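Local atomic coordinates of general stress protein 26 (Bacillus anthracis, PDB entry 3EC6), a protein that is of unknown function but binds flavin-adenine dinucleotide and is probably related to the pyridoxamine 5'-phosphate oxidases. Residues G18-V23 with I116-D121; M33-F36 with V41-V44. All coordinates share one frame; numbering follows the deposited sequence. Where two conformers were deposited one is given.

Contact 1 (G18-V23 with I116-D121)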
loop_
_atom_site.group_PDB
_atom_site.type_symbol
_atom_site.label_atom_id
_atom_site.label_comp_id
_atom_site.label_asym_id
_atom_site.label_seq_id
_atom_site.Cartn_x
_atom_site.Cartn_y
_atom_site.Cartn_z
ATOM N N GLY A 18 -3.205 -1.472 -8.215
ATOM C CA GLY A 18 -2.056 -1.570 -7.328
ATOM C C GLY A 18 -2.220 -0.582 -6.190
ATOM O O GLY A 18 -3.308 -0.001 -5.998
ATOM N N VAL A 19 -1.121 -0.319 -5.481
ATOM C CA VAL A 19 -1.128 0.626 -4.368
ATOM C C VAL A 19 -0.124 1.721 -4.647
ATOM O O VAL A 19 1.026 1.404 -4.960
ATOM C CB VAL A 19 -0.711 -0.079 -3.069
ATOM C CG1 VAL A 19 -0.712 0.896 -1.933
ATOM C CG2 VAL A 19 -1.707 -1.274 -2.774
ATOM N N LEU A 20 -0.558 2.981 -4.563
ATOM C CA LEU A 20 0.350 4.122 -4.697
ATOM C C LEU A 20 0.553 4.722 -3.320
ATOM O O LEU A 20 -0.433 5.168 -2.685
ATOM C CB LEU A 20 -0.324 5.171 -5.601
ATOM C CG LEU A 20 0.434 6.505 -5.766
ATOM C CD1 LEU A 20 1.844 6.293 -6.388
ATOM C CD2 LEU A 20 -0.366 7.518 -6.648
ATOM N N SER A 21 1.798 4.739 -2.864
ATOM C CA SER A 21 2.087 5.336 -1.537
ATOM C C SER A 21 2.883 6.625 -1.726
ATOM O O SER A 21 3.762 6.747 -2.584
ATOM C CB SER A 21 2.945 4.361 -0.745
ATOM O OG SER A 21 2.234 3.118 -0.664
ATOM N N THR A 22 2.562 7.605 -0.893
ATOM C CA THR A 22 3.179 8.925 -0.886
ATOM C C THR A 22 3.450 9.304 0.557
ATOM O O THR A 22 3.099 8.552 1.501
ATOM C CB THR A 22 2.193 9.988 -1.465
ATOM O OG1 THR A 22 0.908 9.828 -0.808
ATOM C CG2 THR A 22 2.012 9.801 -2.987
ATOM N N VAL A 23 4.174 10.423 0.742
ATOM C CA VAL A 23 4.366 11.011 2.075
ATOM C C VAL A 23 3.491 12.248 2.194
ATOM O O VAL A 23 3.486 13.079 1.276
ATOM C CB VAL A 23 5.825 11.418 2.295
ATOM C CG1 VAL A 23 5.994 12.049 3.708
ATOM C CG2 VAL A 23 6.725 10.242 2.114
ATOM N N ILE A 116 -0.854 11.110 -12.933
ATOM C CA ILE A 116 0.387 11.081 -12.159
ATOM C C ILE A 116 1.367 10.173 -12.925
ATOM O O ILE A 116 1.050 9.034 -13.235
ATOM C CB ILE A 116 0.127 10.495 -10.815
ATOM C CG1 ILE A 116 -0.847 11.363 -10.038
ATOM C CG2 ILE A 116 1.464 10.355 -10.087
ATOM C CD1 ILE A 116 -1.269 10.720 -8.680
ATOM N N LYS A 117 2.536 10.727 -13.274
ATOM C CA LYS A 117 3.557 10.048 -14.045
ATOM C C LYS A 117 4.616 9.589 -13.066
ATOM O O LYS A 117 5.139 10.370 -12.281
ATOM C CB LYS A 117 4.183 11.032 -15.049
ATOM C CG LYS A 117 5.404 10.437 -15.730
ATOM C CD LYS A 117 5.876 11.373 -16.833
ATOM C CE LYS A 117 7.163 10.895 -17.470
ATOM N NZ LYS A 117 7.653 11.889 -18.465
ATOM N N ILE A 118 4.958 8.311 -13.070
ATOM C CA ILE A 118 5.937 7.801 -12.090
ATOM C C ILE A 118 7.144 7.315 -12.878
ATOM O O ILE A 118 7.066 6.336 -13.652
ATOM C CB ILE A 118 5.342 6.634 -11.274
ATOM C CG1 ILE A 118 4.212 7.139 -10.429
ATOM C CG2 ILE A 118 6.428 6.062 -10.313
ATOM C CD1 ILE A 118 3.267 6.095 -10.030
ATOM N N ASN A 119 8.255 8.025 -12.712
ATOM C CA ASN A 119 9.505 7.694 -13.401
ATOM C C ASN A 119 10.295 6.779 -12.503
ATOM O O ASN A 119 10.758 7.219 -11.462
ATOM C CB ASN A 119 10.342 8.936 -13.694
ATOM C CG ASN A 119 9.883 9.642 -14.928
ATOM O OD1 ASN A 119 9.171 10.627 -14.854
ATOM N ND2 ASN A 119 10.251 9.104 -16.083
ATOM N N PRO A 120 10.403 5.499 -12.864
ATOM C CA PRO A 120 10.992 4.579 -11.902
ATOM C C PRO A 120 12.522 4.762 -11.814
ATOM O O PRO A 120 13.195 4.995 -12.827
ATOM C CB PRO A 120 10.692 3.190 -12.494
ATOM C CG PRO A 120 10.741 3.485 -14.037
ATOM C CD PRO A 120 10.044 4.822 -14.130
ATOM N N ASP A 121 13.024 4.657 -10.586
ATOM C CA ASP A 121 14.478 4.534 -10.415
ATOM C C ASP A 121 14.806 3.089 -10.208
ATOM O O ASP A 121 15.853 2.621 -10.713
ATOM C CB ASP A 121 14.960 5.363 -9.207
ATOM C CG ASP A 121 14.903 6.868 -9.502
ATOM O OD1 ASP A 121 15.316 7.266 -10.582
ATOM O OD2 ASP A 121 14.319 7.663 -8.696
#
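Leu20 meets Ile116 and Ile118 in the interior of the curled antiparallel sheet of a flavin-binding split-barrel fold, the kind found in pyridoxamine 5'-phosphate oxidase relatives. Strands 17-24 and 113-126 are not paired with each other in this sheet; they face one another across its apolar interior, and even the nearest CA atoms, those of Leu20 and Ile118, are 10.0 Å apart. No hydrogen bond joins the two segments; methyl groups make the contact.

The apolar contact is forked. Leu20 extends its branch with CG anti to the backbone N (chi1 175°), and each of its two methyls takes a different isoleucine. CD2 runs tip to tip against the end of Ile116, whereas the Leu20 and Ile118 side chains slide past each other in opposite directions, their CD1 methyls meeting. Ile116 and Ile118, two residues apart on one strand, both send their side chains inward. Val62, on strand 61-66, touches both Leu20 and Ile118, while Ile86 packs on Ile116, adding to the same core.

Polar groups of strand 17-24 are engaged elsewhere: Lys52 NZ bonds to Leu20 O and Thr22 OG1, Asp55 OD2 also bonds Thr22 OG1, and Ser21 OG bonds to Ser30 OG of its own chain and of the second subunit. The core contact itself comes down to two equal approaches, Leu20 CD2 to Ile116 CD1 at 3.9 Å and Leu20 CD1 to Ile118 CD1 at 3.9 Å.

Contact 2 (M33-F36 with V41-V44). With FAD (flavin-adenine dinucleotide), chain B.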
loop_
_atom_site.group_PDB
_atom_site.type_symbol
_atom_site.label_atom_id
_atom_site.label_comp_id
_atom_site.label_asym_id
_atom_site.label_seq_id
_atom_site.Cartn_x
_atom_site.Cartn_y
_atom_site.Cartn_z
HETATM N N MSE A 33 -5.084 2.295 -6.665
HETATM C CA MSE A 33 -5.151 3.082 -7.914
HETATM C C MSE A 33 -5.006 2.092 -9.085
HETATM O O MSE A 33 -4.331 1.037 -8.946
HETATM C CB MSE A 33 -4.062 4.178 -8.031
HETATM C CG MSE A 33 -4.010 5.101 -6.818
HETATM SE SE MSE A 33 -5.515 6.277 -6.715
HETATM C CE MSE A 33 -4.772 7.878 -7.416
HETATM N N MSE A 34 -5.665 2.387 -10.210
HETATM C CA MSE A 34 -5.423 1.664 -11.459
HETATM C C MSE A 34 -4.158 2.192 -12.123
HETATM O O MSE A 34 -3.972 3.395 -12.261
HETATM C CB MSE A 34 -6.599 1.871 -12.404
HETATM C CG MSE A 34 -7.813 1.363 -11.763
HETATM SE SE MSE A 34 -9.356 1.467 -12.912
HETATM C CE MSE A 34 -8.454 1.602 -14.567
ATOM N N PHE A 35 -3.307 1.287 -12.585
ATOM C CA PHE A 35 -2.058 1.707 -13.218
ATOM C C PHE A 35 -2.009 1.441 -14.705
ATOM O O PHE A 35 -2.248 0.292 -15.152
ATOM C CB PHE A 35 -0.847 0.995 -12.536
ATOM C CG PHE A 35 -0.537 1.528 -11.184
ATOM C CD1 PHE A 35 0.440 2.509 -11.012
ATOM C CD2 PHE A 35 -1.279 1.067 -10.064
ATOM C CE1 PHE A 35 0.712 3.032 -9.697
ATOM C CE2 PHE A 35 -1.015 1.628 -8.778
ATOM C CZ PHE A 35 -0.030 2.585 -8.599
ATOM N N PHE A 36 -1.607 2.466 -15.462
ATOM C CA PHE A 36 -1.281 2.318 -16.896
ATOM C C PHE A 36 0.205 2.499 -17.096
ATOM O O PHE A 36 0.934 2.733 -16.148
ATOM C CB PHE A 36 -2.031 3.407 -17.693
ATOM C CG PHE A 36 -3.472 3.459 -17.360
ATOM C CD1 PHE A 36 -4.357 2.599 -17.965
ATOM C CD2 PHE A 36 -3.931 4.314 -16.357
ATOM C CE1 PHE A 36 -5.731 2.609 -17.606
ATOM C CE2 PHE A 36 -5.307 4.347 -16.001
ATOM C CZ PHE A 36 -6.189 3.501 -16.625
ATOM N N VAL A 41 7.494 3.265 -17.456
ATOM C CA VAL A 41 6.940 4.456 -16.811
ATOM C C VAL A 41 5.479 4.232 -16.496
ATOM O O VAL A 41 4.700 3.853 -17.377
ATOM C CB VAL A 41 7.117 5.725 -17.718
ATOM C CG1 VAL A 41 6.431 6.926 -17.078
ATOM C CG2 VAL A 41 8.646 5.995 -17.937
ATOM N N LEU A 42 5.088 4.438 -15.236
ATOM C CA LEU A 42 3.704 4.113 -14.834
ATOM C C LEU A 42 2.914 5.420 -14.799
ATOM O O LEU A 42 3.451 6.501 -14.606
ATOM C CB LEU A 42 3.628 3.451 -13.426
ATOM C CG LEU A 42 4.404 2.136 -13.368
ATOM C CD1 LEU A 42 4.317 1.592 -11.947
ATOM C CD2 LEU A 42 3.852 1.109 -14.333
ATOM N N TYR A 43 1.604 5.301 -15.020
ATOM C CA TYR A 43 0.721 6.491 -14.974
ATOM C C TYR A 43 -0.561 6.118 -14.233
ATOM O O TYR A 43 -1.050 4.995 -14.377
ATOM C CB TYR A 43 0.293 6.928 -16.383
ATOM C CG TYR A 43 1.428 7.461 -17.270
ATOM C CD1 TYR A 43 1.748 8.836 -17.257
ATOM C CD2 TYR A 43 2.195 6.595 -18.057
ATOM C CE1 TYR A 43 2.812 9.361 -18.058
ATOM C CE2 TYR A 43 3.259 7.089 -18.819
ATOM C CZ TYR A 43 3.556 8.455 -18.821
ATOM O OH TYR A 43 4.602 8.974 -19.570
ATOM N N VAL A 44 -1.085 7.046 -13.452
ATOM C CA VAL A 44 -2.376 6.833 -12.771
ATOM C C VAL A 44 -3.253 8.045 -13.127
ATOM O O VAL A 44 -2.785 9.188 -13.103
ATOM C CB VAL A 44 -2.186 6.798 -11.255
ATOM C CG1 VAL A 44 -3.525 6.754 -10.528
ATOM C CG2 VAL A 44 -1.345 5.557 -10.881
HETATM P PA FAD B . -8.728 12.277 -1.532
HETATM O O1A FAD B . -8.062 13.546 -2.043
HETATM O O2A FAD B . -10.149 12.088 -2.030
HETATM O O5B FAD B . -8.888 12.284 0.099
HETATM C C5B FAD B . -9.306 11.080 0.696
HETATM C C4B FAD B . -8.181 10.748 1.655
HETATM O O4B FAD B . -8.243 11.679 2.756
HETATM C C3B FAD B . -8.348 9.327 2.183
HETATM O O3B FAD B . -7.461 8.427 1.519
HETATM C C2B FAD B . -8.149 9.507 3.688
HETATM O O2B FAD B . -6.795 9.275 4.041
HETATM C C1B FAD B . -8.485 10.974 3.963
HETATM N N9A FAD B . -9.910 11.141 4.342
HETATM C C8A FAD B . -10.950 10.315 3.977
HETATM N N7A FAD B . -12.098 10.786 4.525
HETATM C C5A FAD B . -11.817 11.904 5.221
HETATM C C6A FAD B . -12.643 12.750 5.959
HETATM N N6A FAD B . -13.874 12.328 6.288
HETATM N N1A FAD B . -12.063 13.835 6.595
HETATM C C2A FAD B . -10.694 14.071 6.491
HETATM N N3A FAD B . -9.882 13.219 5.749
HETATM C C4A FAD B . -10.445 12.148 5.120
HETATM N N1 FAD B . -9.003 6.932 -7.565
HETATM C C2 FAD B . -8.481 7.601 -8.653
HETATM O O2 FAD B . -8.551 8.833 -8.600
HETATM N N3 FAD B . -7.879 6.928 -9.691
HETATM C C4 FAD B . -7.824 5.551 -9.695
HETATM O O4 FAD B . -7.272 4.944 -10.657
HETATM C C4X FAD B . -8.411 4.839 -8.629
HETATM N N5 FAD B . -8.370 3.455 -8.641
HETATM C C5X FAD B . -8.956 2.771 -7.584
HETATM C C6 FAD B . -8.919 1.364 -7.638
HETATM C C7 FAD B . -9.480 0.680 -6.555
HETATM C C7M FAD B . -9.457 -0.830 -6.602
HETATM C C8 FAD B . -10.055 1.368 -5.465
HETATM C C8M FAD B . -10.647 0.645 -4.265
HETATM C C9 FAD B . -10.035 2.767 -5.408
HETATM C C9A FAD B . -9.490 3.480 -6.493
HETATM N N10 FAD B . -9.486 4.870 -6.468
HETATM C C10 FAD B . -8.960 5.553 -7.564
HETATM C "C1'" FAD B . -9.922 5.688 -5.297
HETATM C "C2'" FAD B . -8.768 6.124 -4.381
HETATM O "O2'" FAD B . -8.076 4.990 -3.852
HETATM C "C3'" FAD B . -9.377 6.879 -3.197
HETATM O "O3'" FAD B . -10.129 7.972 -3.750
HETATM C "C4'" FAD B . -8.305 7.397 -2.246
HETATM O "O4'" FAD B . -8.878 7.872 -0.985
HETATM C "C5'" FAD B . -7.518 8.543 -2.904
HETATM O "O5'" FAD B . -6.572 9.045 -1.971
HETATM P P FAD B . -6.422 10.650 -1.965
HETATM O O1P FAD B . -5.614 11.117 -0.759
HETATM O O2P FAD B . -6.019 11.198 -3.304
HETATM O O3P FAD B . -7.987 10.912 -1.747
#
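Phe36 and Tyr43 form an antiparallel hydrogen-bonded pair in the hairpin of strands 27-38 and 41-47. Phe36 N gives a bond to Tyr43 O at 2.8 Å, and in return Tyr43 N reaches Phe36 O at 2.9 Å. Phe36 O also receives a CA-H...O contact from Leu42 CA at 3.4 Å.

Nearer the flavin, the backbone turns its donor to the cofactor: Met34 N bonds FAD O4 at 3.1 Å and, weakly, FAD N5.

Val44 lies between Met33 and Phe35, its two methyls parting. CG2 sits over one face of the Phe35 ring, 3.8 Å from the centroid, a CH-pi contact displaced toward the rim. CG1 meets Met33 CE at 3.5 Å, the two side chains crossing at about a right angle. Met33, a selenomethionine bent at chi2 and chi3, brings SE to 3.6 Å from FAD C10.

Phe36 and Tyr43 thus satisfy each other, while backbone bonds tie Met33 to Gly18, Phe35 to Arg16, Leu42 to Ile118 and Val44 to Ile116. Met34 N is given to the isoalloxazine; an amide at O4, and more weakly at N5, fits the oxidised ring, where both atoms are acceptors, and would help fix its position.

How the contacts relate
The centres of contacts 1 and 2 lie about 8 Å apart in one curled antiparallel sheet. Along the chain, 18-23 comes first, then 33-36 and 41-44, and finally 116-121, so the local hairpin of contact 2 falls within the long span bracketed by contact 1. Strand 17-24 pairs with 27-38, and 41-47 with 113-126, placing the hairpin between the two outer segments. Probable hydrogen bonds Ile116 N to Val44 O (2.7 Å) and Ile118 N to Leu42 O (2.8 Å) join the contacts directly, and the Phe35 ring packs against Gly18. The strands that line the apolar interior at contact 1 are thus hydrogen-bonded to the hairpin whose Met34 N holds the flavin.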